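Putative ABC transporter amino acid-binding protein (Sinorhizobium meliloti, PDB 2Q88) binds the compatible solute ectoine and probably delivers it to an ABC transporter for uptake in osmoprotection. Local coordinates at residues A[99-103]-A[195-201]. Residues are numbered along the deposited sequence.
Sequences DAEAF and VEGAPVY
Start from segment 99-103, on the broken strand 98-106; the loop 195-201 is tied to it at both of the loop's own ends and bows away in the middle. At one end Asp99 and Tyr201 form an antiparallel hydrogen-bonded pair, Asp99 N to Tyr201 O 2.8 Å and Tyr201 N to Asp99 O 3.0 Å. At the other, Val195 N donates to Glu101 O at 2.8 Å. Between them a type II turn, Val195 to Ala198 with Gly197 at positive phi, carries the loop outward, and a water bridges the gap, 2.8 Å from Glu101 N and 2.9 Å from Pro199 O. Val195, chi1 t, lays CG2 over one face of the Phe103 ring, 3.6 Å from its centroid, a CH-pi contact. Glu101, chi1 and chi2 both m, points CB toward the loop, 4.3 Å from Ala198 CB, and its OE2 lies 3.4 Å from Tyr201 CE2 while hydrogen-bonding Thr134 of the ectoine pocket. A sheet strand held by the loop after strand 189-192, close to the ligand cleft, belongs to the two-lobed fold of periplasmic solute-binding proteins.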
loop_
_atom_site.group_PDB
_atom_site.type_symbol
_atom_site.label_atom_id
_atom_site.label_comp_id
_atom_site.label_asym_id
_atom_site.label_seq_id
_atom_site.Cartn_x
_atom_site.Cartn_y
_atom_site.Cartn_z
ATOM N N ASP A 99 4.360 -6.872 3.049
ATOM C CA ASP A 99 3.198 -7.701 3.377
ATOM C C ASP A 99 2.840 -8.686 2.277
ATOM O O ASP A 99 3.151 -8.474 1.099
ATOM C CB ASP A 99 1.967 -6.843 3.703
ATOM C CG ASP A 99 1.052 -7.503 4.745
ATOM O OD1 ASP A 99 1.450 -8.517 5.360
ATOM O OD2 ASP A 99 -0.080 -7.084 5.026
ATOM N N ALA A 100 2.174 -9.759 2.690
ATOM C CA ALA A 100 1.603 -10.739 1.783
ATOM C C ALA A 100 0.164 -10.318 1.457
ATOM O O ALA A 100 -0.362 -9.383 2.061
ATOM C CB ALA A 100 1.626 -12.096 2.443
ATOM N N GLU A 101 -0.469 -11.020 0.516
ATOM C CA GLU A 101 -1.842 -10.730 0.114
ATOM C C GLU A 101 -2.794 -11.700 0.801
ATOM O O GLU A 101 -2.426 -12.848 1.083
ATOM C CB GLU A 101 -2.013 -10.838 -1.415
ATOM C CG GLU A 101 -1.056 -9.985 -2.244
ATOM C CD GLU A 101 -1.516 -8.539 -2.350
ATOM O OE1 GLU A 101 -2.213 -8.066 -1.424
ATOM O OE2 GLU A 101 -1.208 -7.880 -3.365
ATOM N N ALA A 102 -4.011 -11.236 1.067
ATOM C CA ALA A 102 -5.031 -12.054 1.720
ATOM C C ALA A 102 -6.375 -11.990 0.987
ATOM O O ALA A 102 -6.579 -11.130 0.134
ATOM C CB ALA A 102 -5.194 -11.646 3.184
ATOM N N PHE A 103 -7.270 -12.926 1.319
ATOM C CA PHE A 103 -8.665 -12.917 0.878
ATOM C C PHE A 103 -9.583 -12.828 2.084
ATOM O O PHE A 103 -9.343 -13.501 3.097
ATOM C CB PHE A 103 -9.040 -14.240 0.212
ATOM C CG PHE A 103 -8.462 -14.453 -1.156
ATOM C CD1 PHE A 103 -7.967 -13.411 -1.918
ATOM C CD2 PHE A 103 -8.494 -15.733 -1.711
ATOM C CE1 PHE A 103 -7.457 -13.653 -3.223
ATOM C CE2 PHE A 103 -8.004 -15.973 -2.983
ATOM C CZ PHE A 103 -7.477 -14.932 -3.735
ATOM N N VAL A 195 -2.643 -15.545 0.380
ATOM C CA VAL A 195 -3.137 -16.139 -0.852
ATOM C C VAL A 195 -2.049 -17.039 -1.428
ATOM O O VAL A 195 -0.888 -16.646 -1.513
ATOM C CB VAL A 195 -3.505 -15.085 -1.908
ATOM C CG1 VAL A 195 -3.991 -15.775 -3.191
ATOM C CG2 VAL A 195 -4.562 -14.142 -1.384
ATOM N N GLU A 196 -2.427 -18.258 -1.800
ATOM C CA GLU A 196 -1.474 -19.199 -2.349
ATOM C C GLU A 196 -1.025 -18.769 -3.739
ATOM O O GLU A 196 -1.851 -18.431 -4.578
ATOM C CB GLU A 196 -2.083 -20.602 -2.372
ATOM C CG GLU A 196 -2.231 -21.220 -0.989
ATOM C CD GLU A 196 -0.893 -21.491 -0.299
ATOM O OE1 GLU A 196 0.161 -21.594 -0.979
ATOM O OE2 GLU A 196 -0.884 -21.605 0.948
ATOM N N GLY A 197 0.287 -18.765 -3.965
ATOM C CA GLY A 197 0.866 -18.420 -5.260
ATOM C C GLY A 197 1.123 -16.931 -5.466
ATOM O O GLY A 197 1.732 -16.536 -6.458
ATOM N N ALA A 198 0.649 -16.106 -4.540
ATOM C CA ALA A 198 0.793 -14.655 -4.650
ATOM C C ALA A 198 2.167 -14.230 -4.125
ATOM O O ALA A 198 2.682 -14.850 -3.191
ATOM C CB ALA A 198 -0.316 -13.961 -3.873
ATOM N N PRO A 199 2.763 -13.190 -4.718
ATOM C CA PRO A 199 4.049 -12.666 -4.239
ATOM C C PRO A 199 3.902 -11.959 -2.897
ATOM O O PRO A 199 2.808 -11.533 -2.535
ATOM C CB PRO A 199 4.435 -11.632 -5.309
ATOM C CG PRO A 199 3.556 -11.908 -6.472
ATOM C CD PRO A 199 2.277 -12.443 -5.892
ATOM N N VAL A 200 4.996 -11.866 -2.154
ATOM C CA VAL A 200 5.055 -10.951 -1.023
ATOM C C VAL A 200 5.642 -9.678 -1.607
ATOM O O VAL A 200 6.535 -9.736 -2.466
ATOM C CB VAL A 200 5.899 -11.510 0.132
ATOM C CG1 VAL A 200 5.994 -10.504 1.290
ATOM C CG2 VAL A 200 5.291 -12.816 0.632
ATOM N N TYR A 201 5.103 -8.540 -1.183
ATOM C CA TYR A 201 5.486 -7.241 -1.703
ATOM C C TYR A 201 6.061 -6.398 -0.572
ATOM O O TYR A 201 5.770 -6.654 0.596
ATOM C CB TYR A 201 4.256 -6.507 -2.241
ATOM C CG TYR A 201 3.679 -7.028 -3.533
ATOM C CD1 TYR A 201 4.346 -6.836 -4.745
ATOM C CD2 TYR A 201 2.456 -7.689 -3.552
ATOM C CE1 TYR A 201 3.817 -7.309 -5.936
ATOM C CE2 TYR A 201 1.912 -8.168 -4.746
ATOM C CZ TYR A 201 2.603 -7.969 -5.930
ATOM O OH TYR A 201 2.091 -8.443 -7.113
HETATM O O HOH W 1 1.113 -12.950 -0.660
#